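Local coordinates for malonyl CoA-acyl carrier protein transacylase (Burkholderia pseudomallei, PDB 3G87) that probably transfers the malonyl group from malonyl-CoA to the holo acyl carrier protein, releasing free coenzyme A, at residues Lys19-Ala24 / Asp54-Thr59; Asp31-Ala36 / Tyr42-Leu47; Asp86-His91 / Leu100-Phe105; Pro222-Val227 / Arg256-Leu261. All coordinates share one frame; numbering follows the deposited sequence.

Interaction 1. Residues Lys19-Ala24 / Asp54-Thr59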
loop_
_atom_site.group_PDB
_atom_site.type_symbol
_atom_site.label_atom_id
_atom_site.label_comp_id
_atom_site.label_asym_id
_atom_site.label_seq_id
_atom_site.Cartn_x
_atom_site.Cartn_y
_atom_site.Cartn_z
ATOM N N LYS A 19 4.497 -14.396 8.667
ATOM C CA LYS A 19 3.987 -15.763 8.707
ATOM C C LYS A 19 2.998 -15.829 9.896
ATOM O O LYS A 19 3.344 -15.397 10.994
ATOM C CB LYS A 19 5.182 -16.677 8.944
ATOM C CG LYS A 19 4.973 -18.165 8.882
ATOM C CD LYS A 19 5.991 -18.828 9.807
ATOM C CE LYS A 19 6.161 -20.340 9.600
ATOM N NZ LYS A 19 7.220 -20.637 8.532
ATOM N N GLY A 20 1.793 -16.349 9.674
ATOM C CA GLY A 20 0.794 -16.522 10.727
ATOM C C GLY A 20 -0.389 -15.588 10.457
ATOM O O GLY A 20 -1.474 -15.755 11.034
ATOM N N MET A 21 -0.200 -14.629 9.545
ATOM C CA MET A 21 -1.254 -13.691 9.172
ATOM C C MET A 21 -2.492 -14.415 8.605
ATOM O O MET A 21 -2.388 -15.446 7.898
ATOM C CB MET A 21 -0.734 -12.651 8.172
ATOM C CG MET A 21 -0.415 -13.242 6.820
ATOM S SD MET A 21 0.648 -12.326 5.648
ATOM C CE MET A 21 -0.239 -10.832 5.417
ATOM N N GLY A 22 -3.634 -13.861 8.856
ATOM C CA GLY A 22 -4.841 -14.510 8.454
ATOM C C GLY A 22 -5.377 -15.436 9.503
ATOM O O GLY A 22 -6.351 -15.150 10.046
ATOM N N GLY A 23 -4.713 -16.542 9.758
ATOM C CA GLY A 23 -5.089 -17.437 10.825
ATOM C C GLY A 23 -6.371 -18.184 10.576
ATOM O O GLY A 23 -6.510 -18.813 9.600
ATOM N N ALA A 24 -7.317 -18.047 11.469
ATOM C CA ALA A 24 -8.559 -18.765 11.386
ATOM C C ALA A 24 -9.560 -18.144 10.450
ATOM O O ALA A 24 -10.487 -18.765 10.070
ATOM C CB ALA A 24 -9.119 -18.943 12.713
ATOM N N ASP A 54 9.288 -19.924 2.458
ATOM C CA ASP A 54 9.697 -18.601 2.800
ATOM C C ASP A 54 9.501 -17.608 1.668
ATOM O O ASP A 54 10.385 -16.959 1.239
ATOM C CB ASP A 54 11.106 -18.648 3.332
ATOM C CG ASP A 54 11.218 -19.481 4.579
ATOM O OD1 ASP A 54 11.011 -18.914 5.632
ATOM O OD2 ASP A 54 11.489 -20.689 4.519
ATOM N N GLU A 55 8.267 -17.544 1.219
ATOM C CA GLU A 55 7.825 -16.865 0.027
ATOM C C GLU A 55 7.180 -15.538 0.297
ATOM O O GLU A 55 7.133 -14.735 -0.566
ATOM C CB GLU A 55 6.841 -17.741 -0.724
ATOM C CG GLU A 55 7.485 -18.733 -1.587
ATOM C CD GLU A 55 6.605 -19.860 -1.994
ATOM O OE1 GLU A 55 5.553 -20.042 -1.464
ATOM O OE2 GLU A 55 6.988 -20.594 -2.850
ATOM N N LEU A 56 6.714 -15.321 1.510
ATOM C CA LEU A 56 5.985 -14.126 1.884
ATOM C C LEU A 56 6.682 -12.807 1.559
ATOM O O LEU A 56 6.045 -11.871 1.214
ATOM C CB LEU A 56 5.530 -14.182 3.342
ATOM C CG LEU A 56 4.216 -14.869 3.703
ATOM C CD1 LEU A 56 4.013 -14.899 5.149
ATOM C CD2 LEU A 56 2.965 -14.417 3.000
ATOM N N GLY A 57 7.995 -12.771 1.641
ATOM C CA GLY A 57 8.749 -11.575 1.309
ATOM C C GLY A 57 9.068 -11.282 -0.170
ATOM O O GLY A 57 9.661 -10.213 -0.527
ATOM N N ARG A 58 8.710 -12.211 -1.056
ATOM C CA ARG A 58 8.945 -11.984 -2.497
ATOM C C ARG A 58 7.660 -11.415 -3.097
ATOM O O ARG A 58 6.601 -11.997 -2.935
ATOM C CB ARG A 58 9.384 -13.273 -3.142
ATOM C CG ARG A 58 10.624 -13.882 -2.454
ATOM C CD ARG A 58 10.760 -15.314 -2.810
ATOM N NE ARG A 58 11.093 -15.380 -4.221
ATOM C CZ ARG A 58 10.925 -16.452 -4.996
ATOM N NH1 ARG A 58 10.410 -17.593 -4.488
ATOM N NH2 ARG A 58 11.273 -16.372 -6.294
ATOM N N THR A 59 7.739 -10.260 -3.748
ATOM C CA THR A 59 6.551 -9.420 -4.082
ATOM C C THR A 59 5.440 -10.181 -4.857
ATOM O O THR A 59 4.291 -9.856 -4.758
ATOM C CB THR A 59 6.985 -8.018 -4.772
ATOM O OG1 THR A 59 5.971 -6.993 -4.606
ATOM C CG2 THR A 59 7.266 -8.185 -6.227
HETATM O O HOH W 1 9.343 -18.386 7.957
#
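Apolar packing centres on L56, whose two methyls reach different residues of the 19-24 loop. L56 CD1 lies 3.6 Å from K19 N, a van der Waals contact with the backbone, and also meets K19 CA, while CD2 approaches the sulfur of M21, with 4.1 Å between L56 CD2 and M21 SD. The M21 and L56 side chains run past each other in opposite directions, sulfur beside methyl. With CG between backbone N and carbonyl carbon (chi1 69°), M21 brings its sulfur to L56. Both segments are essentially loop: 19-24 follows strand 6-11, and the other leaves helix 44-50, makes a type I turn from E55 to R58 and, with R58 as the N-cap residue, runs into helix 59-81 at T59. M21 also rests on L66 and V69 of helix 59-81, and L56 on A65, so the contact lies over that helix. The polar link is indirect. A water accepts from K19 NZ at 3.1 Å and donates to D54 OD1 at 2.9 Å, bridging two opposite charges whose atoms K19 NZ and D54 OD1 stand 5.1 Å apart. K19 NZ is also hydrogen-bonded to the carbonyl of D50, which anchors the amine beside the end of helix 44-50.

Interaction 2. Residues Asp31-Ala36 / Tyr42-Leu47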
loop_
_atom_site.group_PDB
_atom_site.type_symbol
_atom_site.label_atom_id
_atom_site.label_comp_id
_atom_site.label_asym_id
_atom_site.label_seq_id
_atom_site.Cartn_x
_atom_site.Cartn_y
_atom_site.Cartn_z
ATOM N N ASP A 31 -15.165 -20.357 1.560
ATOM C CA ASP A 31 -15.476 -20.145 0.120
ATOM C C ASP A 31 -14.610 -19.052 -0.563
ATOM O O ASP A 31 -14.117 -19.273 -1.658
ATOM C CB ASP A 31 -16.943 -19.825 -0.113
ATOM C CG ASP A 31 -17.873 -21.031 0.140
ATOM O OD1 ASP A 31 -17.415 -22.114 0.631
ATOM O OD2 ASP A 31 -19.092 -20.860 -0.126
ATOM N N LEU A 32 -14.420 -17.894 0.073
ATOM C CA LEU A 32 -13.498 -16.887 -0.433
ATOM C C LEU A 32 -12.117 -17.531 -0.574
ATOM O O LEU A 32 -11.506 -17.443 -1.634
ATOM C CB LEU A 32 -13.467 -15.667 0.504
ATOM C CG LEU A 32 -14.427 -14.518 0.172
ATOM C CD1 LEU A 32 -15.715 -15.021 -0.382
ATOM C CD2 LEU A 32 -14.714 -13.577 1.321
ATOM N N THR A 33 -11.664 -18.257 0.457
ATOM C CA THR A 33 -10.373 -18.938 0.382
ATOM C C THR A 33 -10.227 -19.870 -0.821
ATOM O O THR A 33 -9.219 -19.802 -1.543
ATOM C CB THR A 33 -10.062 -19.638 1.679
ATOM O OG1 THR A 33 -10.022 -18.669 2.722
ATOM C CG2 THR A 33 -8.720 -20.326 1.636
ATOM N N ALA A 34 -11.227 -20.709 -1.079
ATOM C CA ALA A 34 -11.185 -21.596 -2.244
ATOM C C ALA A 34 -11.203 -20.789 -3.525
ATOM O O ALA A 34 -10.549 -21.188 -4.493
ATOM C CB ALA A 34 -12.342 -22.593 -2.242
ATOM N N GLN A 35 -11.955 -19.675 -3.551
ATOM C CA GLN A 35 -11.910 -18.799 -4.713
ATOM C C GLN A 35 -10.499 -18.265 -4.947
ATOM O O GLN A 35 -10.073 -18.102 -6.091
ATOM C CB GLN A 35 -12.858 -17.584 -4.575
ATOM C CG GLN A 35 -14.304 -17.940 -4.602
ATOM C CD GLN A 35 -15.199 -16.739 -4.346
ATOM O OE1 GLN A 35 -14.747 -15.604 -4.076
ATOM N NE2 GLN A 35 -16.490 -16.981 -4.447
ATOM N N ALA A 36 -9.793 -17.955 -3.865
ATOM C CA ALA A 36 -8.460 -17.375 -4.000
ATOM C C ALA A 36 -7.478 -18.456 -4.466
ATOM O O ALA A 36 -6.683 -18.188 -5.358
ATOM C CB ALA A 36 -7.986 -16.699 -2.673
ATOM N N TYR A 42 -2.393 -21.878 -6.039
ATOM C CA TYR A 42 -1.720 -22.448 -4.863
ATOM C C TYR A 42 -2.529 -22.124 -3.623
ATOM O O TYR A 42 -3.495 -21.345 -3.696
ATOM C CB TYR A 42 -0.286 -21.917 -4.750
ATOM C CG TYR A 42 -0.152 -20.419 -4.698
ATOM C CD1 TYR A 42 -0.486 -19.714 -3.523
ATOM C CD2 TYR A 42 0.337 -19.711 -5.789
ATOM C CE1 TYR A 42 -0.372 -18.355 -3.436
ATOM C CE2 TYR A 42 0.470 -18.350 -5.724
ATOM C CZ TYR A 42 0.109 -17.661 -4.526
ATOM O OH TYR A 42 0.238 -16.296 -4.416
ATOM N N SER A 43 -2.173 -22.699 -2.480
ATOM C CA SER A 43 -2.968 -22.471 -1.283
ATOM C C SER A 43 -2.600 -21.138 -0.653
ATOM O O SER A 43 -1.462 -20.934 -0.275
ATOM C CB SER A 43 -2.765 -23.581 -0.254
ATOM O OG SER A 43 -3.612 -23.361 0.895
ATOM N N ILE A 44 -3.563 -20.235 -0.555
ATOM C CA ILE A 44 -3.324 -18.951 0.039
ATOM C C ILE A 44 -3.100 -19.112 1.552
ATOM O O ILE A 44 -2.340 -18.357 2.182
ATOM C CB ILE A 44 -4.495 -17.964 -0.338
ATOM C CG1 ILE A 44 -4.204 -16.536 0.125
ATOM C CG2 ILE A 44 -5.803 -18.362 0.282
ATOM C CD1 ILE A 44 -2.923 -15.891 -0.434
ATOM N N ARG A 45 -3.758 -20.123 2.137
ATOM C CA ARG A 45 -3.708 -20.301 3.593
ATOM C C ARG A 45 -2.338 -20.818 3.984
ATOM O O ARG A 45 -1.786 -20.390 4.986
ATOM C CB ARG A 45 -4.807 -21.268 4.101
ATOM C CG ARG A 45 -4.787 -21.387 5.642
ATOM C CD ARG A 45 -5.564 -22.611 6.136
ATOM N NE ARG A 45 -5.636 -22.605 7.587
ATOM C CZ ARG A 45 -4.698 -23.034 8.403
ATOM N NH1 ARG A 45 -3.597 -23.590 7.917
ATOM N NH2 ARG A 45 -4.893 -22.915 9.728
ATOM N N ALA A 46 -1.818 -21.764 3.199
ATOM C CA ALA A 46 -0.502 -22.324 3.435
ATOM C C ALA A 46 0.537 -21.198 3.342
ATOM O O ALA A 46 1.383 -21.066 4.219
ATOM C CB ALA A 46 -0.206 -23.406 2.425
ATOM N N LEU A 47 0.461 -20.381 2.300
ATOM C CA LEU A 47 1.463 -19.336 2.078
ATOM C C LEU A 47 1.477 -18.400 3.282
ATOM O O LEU A 47 2.557 -18.013 3.779
ATOM C CB LEU A 47 1.123 -18.571 0.779
ATOM C CG LEU A 47 1.859 -17.221 0.523
ATOM C CD1 LEU A 47 3.354 -17.404 0.185
ATOM C CD2 LEU A 47 1.224 -16.438 -0.591
#
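I44 turns its CG2 branch to the helix carrying T33 and A36, and this one methyl makes both side-chain contacts. T33 CG2 is 3.8 Å from I44 CG2, and A36 CB comes within 4.0 Å of the same I44 CG2. The T33 and I44 side chains cross at a slant, methyl against methyl. I44 CG2 occupies the position between backbone N and carbonyl carbon, whereas CG1 extends anti to the N (chi1 -173°), which carries the longer branch away from the 31-36 segment. Two consecutive helices, 30-40 and 44-50, pack against each other here across a short turn, with I44 in the first turn of the second helix. S43 is its N-cap: S43 OG accepts a weak, 3.3 Å hydrogen bond from A46 N. D37 OD1, from helix 30-40, accepts from I44 N and adds a polar link between the helices to the methyl packing. T33 places OG1 beside its backbone N and hydrogen-bonds it to the carbonyl of F26, with CG2 left to face the isoleucine; its buried hydroxyl is thereby satisfied. I44 continues onto V68 of helix 59-81, and A36 onto L111 of helix 107-123.

Interaction 3. Residues Asp86-His91 / Leu100-Phe105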
loop_
_atom_site.group_PDB
_atom_site.type_symbol
_atom_site.label_atom_id
_atom_site.label_comp_id
_atom_site.label_asym_id
_atom_site.label_seq_id
_atom_site.Cartn_x
_atom_site.Cartn_y
_atom_site.Cartn_z
ATOM N N ASP A 86 -16.768 5.534 6.282
ATOM C CA ASP A 86 -17.145 6.759 5.646
ATOM C C ASP A 86 -16.090 7.105 4.654
ATOM O O ASP A 86 -16.311 7.917 3.825
ATOM C CB ASP A 86 -17.255 7.925 6.627
ATOM C CG ASP A 86 -18.337 7.775 7.580
ATOM O OD1 ASP A 86 -18.047 7.519 8.712
ATOM O OD2 ASP A 86 -19.478 7.923 7.212
ATOM N N PHE A 87 -14.935 6.478 4.750
ATOM C CA PHE A 87 -13.791 6.851 3.941
ATOM C C PHE A 87 -12.881 5.673 3.825
ATOM O O PHE A 87 -12.763 4.916 4.725
ATOM C CB PHE A 87 -13.033 8.045 4.543
ATOM C CG PHE A 87 -13.709 9.360 4.386
ATOM C CD1 PHE A 87 -13.784 9.980 3.207
ATOM C CD2 PHE A 87 -14.247 9.985 5.454
ATOM C CE1 PHE A 87 -14.394 11.147 3.094
ATOM C CE2 PHE A 87 -14.874 11.166 5.324
ATOM C CZ PHE A 87 -14.933 11.748 4.142
ATOM N N LEU A 88 -12.239 5.530 2.689
ATOM C CA LEU A 88 -11.336 4.389 2.477
ATOM C C LEU A 88 -9.951 4.842 1.934
ATOM O O LEU A 88 -9.870 5.741 1.070
ATOM C CB LEU A 88 -11.999 3.363 1.529
ATOM C CG LEU A 88 -13.252 2.706 2.103
ATOM C CD1 LEU A 88 -14.229 2.362 1.007
ATOM C CD2 LEU A 88 -12.871 1.454 2.870
ATOM N N ALA A 89 -8.883 4.224 2.452
ATOM C CA ALA A 89 -7.549 4.469 1.935
ATOM C C ALA A 89 -6.714 3.212 2.109
ATOM O O ALA A 89 -6.847 2.526 3.106
ATOM C CB ALA A 89 -6.864 5.713 2.626
ATOM N N GLY A 90 -5.855 2.920 1.132
ATOM C CA GLY A 90 -4.934 1.794 1.225
ATOM C C GLY A 90 -3.530 2.104 0.731
ATOM O O GLY A 90 -3.362 2.880 -0.194
ATOM N N HIS A 91 -2.533 1.453 1.322
ATOM C CA HIS A 91 -1.147 1.788 1.045
ATOM C C HIS A 91 -0.543 0.894 -0.030
ATOM O O HIS A 91 -0.169 -0.272 0.210
ATOM C CB HIS A 91 -0.327 1.750 2.339
ATOM C CG HIS A 91 0.972 2.490 2.255
ATOM N ND1 HIS A 91 1.995 2.102 1.411
ATOM C CD2 HIS A 91 1.413 3.592 2.906
ATOM C CE1 HIS A 91 3.018 2.927 1.561
ATOM N NE2 HIS A 91 2.686 3.854 2.444
ATOM N N LEU A 100 -11.936 -2.446 -3.245
ATOM C CA LEU A 100 -12.835 -3.573 -2.988
ATOM C C LEU A 100 -13.999 -3.170 -2.056
ATOM O O LEU A 100 -15.161 -3.388 -2.384
ATOM C CB LEU A 100 -12.063 -4.746 -2.386
ATOM C CG LEU A 100 -12.935 -5.924 -1.973
ATOM C CD1 LEU A 100 -13.675 -6.551 -3.161
ATOM C CD2 LEU A 100 -12.079 -7.013 -1.217
ATOM N N ALA A 101 -13.663 -2.573 -0.902
ATOM C CA ALA A 101 -14.654 -2.105 0.052
ATOM C C ALA A 101 -15.505 -0.993 -0.485
ATOM O O ALA A 101 -16.548 -0.775 0.050
ATOM C CB ALA A 101 -14.002 -1.683 1.368
ATOM N N ALA A 102 -15.085 -0.297 -1.545
ATOM C CA ALA A 102 -15.951 0.718 -2.183
ATOM C C ALA A 102 -16.862 0.110 -3.252
ATOM O O ALA A 102 -17.686 0.812 -3.847
ATOM C CB ALA A 102 -15.107 1.845 -2.804
ATOM N N GLY A 103 -16.728 -1.189 -3.496
ATOM C CA GLY A 103 -17.632 -1.847 -4.404
ATOM C C GLY A 103 -17.192 -1.721 -5.840
ATOM O O GLY A 103 -17.985 -2.014 -6.736
ATOM N N CYS A 104 -15.935 -1.336 -6.070
ATOM C CA CYS A 104 -15.429 -1.098 -7.436
ATOM C C CYS A 104 -15.246 -2.400 -8.222
ATOM O O CYS A 104 -15.316 -2.354 -9.441
ATOM C CB CYS A 104 -14.100 -0.314 -7.455
ATOM S SG CYS A 104 -14.254 1.390 -6.811
ATOM N N PHE A 105 -15.000 -3.517 -7.522
ATOM C CA PHE A 105 -14.894 -4.851 -8.134
ATOM C C PHE A 105 -15.238 -5.865 -7.081
ATOM O O PHE A 105 -15.342 -5.533 -5.897
ATOM C CB PHE A 105 -13.502 -5.164 -8.799
ATOM C CG PHE A 105 -12.302 -4.601 -8.061
ATOM C CD1 PHE A 105 -11.920 -5.104 -6.829
ATOM C CD2 PHE A 105 -11.584 -3.524 -8.608
ATOM C CE1 PHE A 105 -10.832 -4.545 -6.110
ATOM C CE2 PHE A 105 -10.495 -2.941 -7.925
ATOM C CZ PHE A 105 -10.101 -3.489 -6.670
#
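L88 holds CG beside its backbone N and anti to the carbonyl carbon (chi1 -65°), and chi2 at 149° lies off the usual staggered values; together they spread the two methyls over the end of helix 94-101. CD2 meets the first alanine, with L88 CD2 3.7 Å from A101 CB. CD1 covers the next peptide, L88 CD1 lying 3.8 Å from A102 N and close to the carbonyl carbon of A101. The same methyl touches the second alanine, L88 CD1 being 3.9 Å from A102 CB. One leucine thus straddles two small side chains and the backbone between them. Just beyond, G103 turns the chain out of the helix with positive phi (85°) in a Schellman motif, G103 N bonded to L100 O at 2.9 Å. L88 also touches F9 and F11 of strand 6-11 and A98, while A102 packs on P219. Strand 87-90 and helix 94-101 are joined by the G90-x-S92-x-G94 sequence, consistent with the nucleophile elbow of acyltransferases of this family; L88 packs the end of the helix leaving that elbow back onto the central parallel sheet.

Interaction 4. Residues Pro222-Val227 / Arg256-Leu261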
loop_
_atom_site.group_PDB
_atom_site.type_symbol
_atom_site.label_atom_id
_atom_site.label_comp_id
_atom_site.label_asym_id
_atom_site.label_seq_id
_atom_site.Cartn_x
_atom_site.Cartn_y
_atom_site.Cartn_z
ATOM N N PRO A 222 -16.006 7.043 -0.618
ATOM C CA PRO A 222 -14.823 7.753 -1.164
ATOM C C PRO A 222 -13.526 6.975 -0.893
ATOM O O PRO A 222 -13.310 6.497 0.226
ATOM C CB PRO A 222 -14.791 9.058 -0.381
ATOM C CG PRO A 222 -16.260 9.297 0.036
ATOM C CD PRO A 222 -16.948 7.947 0.091
ATOM N N VAL A 223 -12.691 6.820 -1.910
ATOM C CA VAL A 223 -11.411 6.121 -1.723
ATOM C C VAL A 223 -10.336 7.139 -2.021
ATOM O O VAL A 223 -10.361 7.750 -3.099
ATOM C CB VAL A 223 -11.305 4.898 -2.678
ATOM C CG1 VAL A 223 -9.931 4.292 -2.600
ATOM C CG2 VAL A 223 -12.363 3.833 -2.328
ATOM N N ILE A 224 -9.432 7.373 -1.074
ATOM C CA ILE A 224 -8.382 8.406 -1.283
ATOM C C ILE A 224 -7.231 7.795 -2.043
ATOM O O ILE A 224 -6.639 6.809 -1.604
ATOM C CB ILE A 224 -7.819 9.055 -0.002
ATOM C CG1 ILE A 224 -8.941 9.475 0.971
ATOM C CG2 ILE A 224 -7.057 10.274 -0.422
ATOM C CD1 ILE A 224 -9.943 10.394 0.353
ATOM N N SER A 225 -6.959 8.352 -3.204
ATOM C CA SER A 225 -6.032 7.747 -4.095
ATOM C C SER A 225 -4.608 8.078 -3.682
ATOM O O SER A 225 -4.306 9.222 -3.372
ATOM C CB SER A 225 -6.342 8.236 -5.509
ATOM O OG SER A 225 -5.165 8.372 -6.286
ATOM N N ASN A 226 -3.730 7.105 -3.745
ATOM C CA ASN A 226 -2.329 7.248 -3.432
ATOM C C ASN A 226 -1.606 8.238 -4.321
ATOM O O ASN A 226 -0.688 8.853 -3.904
ATOM C CB ASN A 226 -1.587 5.918 -3.551
ATOM C CG ASN A 226 -1.722 4.993 -2.354
ATOM O OD1 ASN A 226 -1.321 3.888 -2.455
ATOM N ND2 ASN A 226 -2.263 5.429 -1.280
ATOM N N VAL A 227 -2.045 8.333 -5.565
ATOM C CA VAL A 227 -1.359 9.173 -6.587
ATOM C C VAL A 227 -1.622 10.638 -6.313
ATOM O O VAL A 227 -0.677 11.438 -6.354
ATOM C CB VAL A 227 -1.791 8.793 -8.024
ATOM C CG1 VAL A 227 -1.180 9.705 -9.107
ATOM C CG2 VAL A 227 -1.386 7.321 -8.298
ATOM N N ARG A 256 -3.749 13.497 5.985
ATOM C CA ARG A 256 -3.975 14.941 6.230
ATOM C C ARG A 256 -5.210 15.498 5.470
ATOM O O ARG A 256 -5.972 16.335 5.989
ATOM C CB ARG A 256 -2.705 15.728 5.874
ATOM C CG ARG A 256 -1.658 15.684 6.982
ATOM C CD ARG A 256 -0.364 16.452 6.608
ATOM N NE ARG A 256 0.435 16.819 7.768
ATOM C CZ ARG A 256 1.635 17.429 7.705
ATOM N NH1 ARG A 256 2.214 17.721 6.522
ATOM N NH2 ARG A 256 2.280 17.743 8.837
ATOM N N TYR A 257 -5.435 15.020 4.242
ATOM C CA TYR A 257 -6.637 15.398 3.545
ATOM C C TYR A 257 -7.851 14.918 4.338
ATOM O O TYR A 257 -8.821 15.643 4.443
ATOM C CB TYR A 257 -6.675 14.833 2.112
ATOM C CG TYR A 257 -7.990 15.105 1.388
ATOM C CD1 TYR A 257 -8.264 16.373 0.869
ATOM C CD2 TYR A 257 -8.972 14.104 1.249
ATOM C CE1 TYR A 257 -9.491 16.636 0.214
ATOM C CE2 TYR A 257 -10.199 14.358 0.570
ATOM C CZ TYR A 257 -10.442 15.621 0.035
ATOM O OH TYR A 257 -11.642 15.923 -0.640
ATOM N N LEU A 258 -7.807 13.716 4.904
ATOM C CA LEU A 258 -8.953 13.263 5.694
ATOM C C LEU A 258 -9.132 14.065 6.946
ATOM O O LEU A 258 -10.269 14.368 7.287
ATOM C CB LEU A 258 -8.883 11.770 6.066
ATOM C CG LEU A 258 -8.905 10.930 4.776
ATOM C CD1 LEU A 258 -8.505 9.469 5.003
ATOM C CD2 LEU A 258 -10.217 11.087 4.011
ATOM N N LEU A 259 -8.030 14.389 7.636
ATOM C CA LEU A 259 -8.103 15.205 8.867
ATOM C C LEU A 259 -8.774 16.574 8.639
ATOM O O LEU A 259 -9.651 16.960 9.410
ATOM C CB LEU A 259 -6.709 15.392 9.483
ATOM C CG LEU A 259 -6.003 14.104 9.957
ATOM C CD1 LEU A 259 -4.660 14.413 10.508
ATOM C CD2 LEU A 259 -6.814 13.340 11.005
ATOM N N ALA A 260 -8.371 17.273 7.564
ATOM C CA ALA A 260 -8.962 18.570 7.142
ATOM C C ALA A 260 -10.428 18.454 6.697
ATOM O O ALA A 260 -11.256 19.318 6.995
ATOM C CB ALA A 260 -8.138 19.189 6.015
ATOM N N LEU A 261 -10.762 17.384 5.999
ATOM C CA LEU A 261 -12.151 17.172 5.650
ATOM C C LEU A 261 -13.072 16.992 6.887
ATOM O O LEU A 261 -14.164 17.588 6.952
ATOM C CB LEU A 261 -12.269 16.001 4.708
ATOM C CG LEU A 261 -13.594 15.914 3.943
ATOM C CD1 LEU A 261 -13.923 17.262 3.215
ATOM C CD2 LEU A 261 -13.544 14.743 2.961
#
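I224 packs against Y257 and L258 of helix 251-264, and all contact between the segments is apolar. Aliphatic packing comes first. L258 CD2 touches both I224 CG1 and I224 CD1 at 3.7 Å, with the leucine's other branch a little farther from CG1. These two side chains slide alongside each other in opposite directions. I224 already leaves its backbone toward the helix, and with CG1 beside the backbone N (chi1 -47°) its longer branch reaches L258 and Y257. The aromatic contact is made at the rim of the ring: I224 CD1 reaches the Y257 edge near the ring plane, 3.9 Å from CD2 and 4.0 Å from CE2 of Y257. Y257 carries its ring off helix 251-264 with CG anti to the backbone N (chi1 175°), and it lies at a slant to the isoleucine. Beyond the pair, L258 also touches F87 of strand 87-90 and both I269 and F271 of strand 269-273, so the helix lies over a face of the central parallel sheet, touching strands from the 223-224 edge to 269-273. With no hydrogen bond or charge pair between the segments, helix and strand are held here by shape and van der Waals contact, and the isoleucine meets carbon at every point of close approach.

Along the chain, interaction 2 falls between the two halves of interaction 1, followed by interaction 3 and then interaction 4, all in the acyl transferase domain. Interactions 1 and 2 have centres about 12 Å apart and touch, the loop 54-59 packing on L47 of helix 44-50; side chains of both pack on helix 59-81. Interactions 3 and 4, also about 12 Å apart centre to centre, share the parallel sheet, where strands 87-90 and 223-224 are neighbours and A102 meets V223. Interactions 2 and 4 are the farthest apart, with centres about 32 Å from each other on opposite sides of the chain's centre. The set thus spans from peripheral helices to the sheet bearing the probable nucleophile elbow.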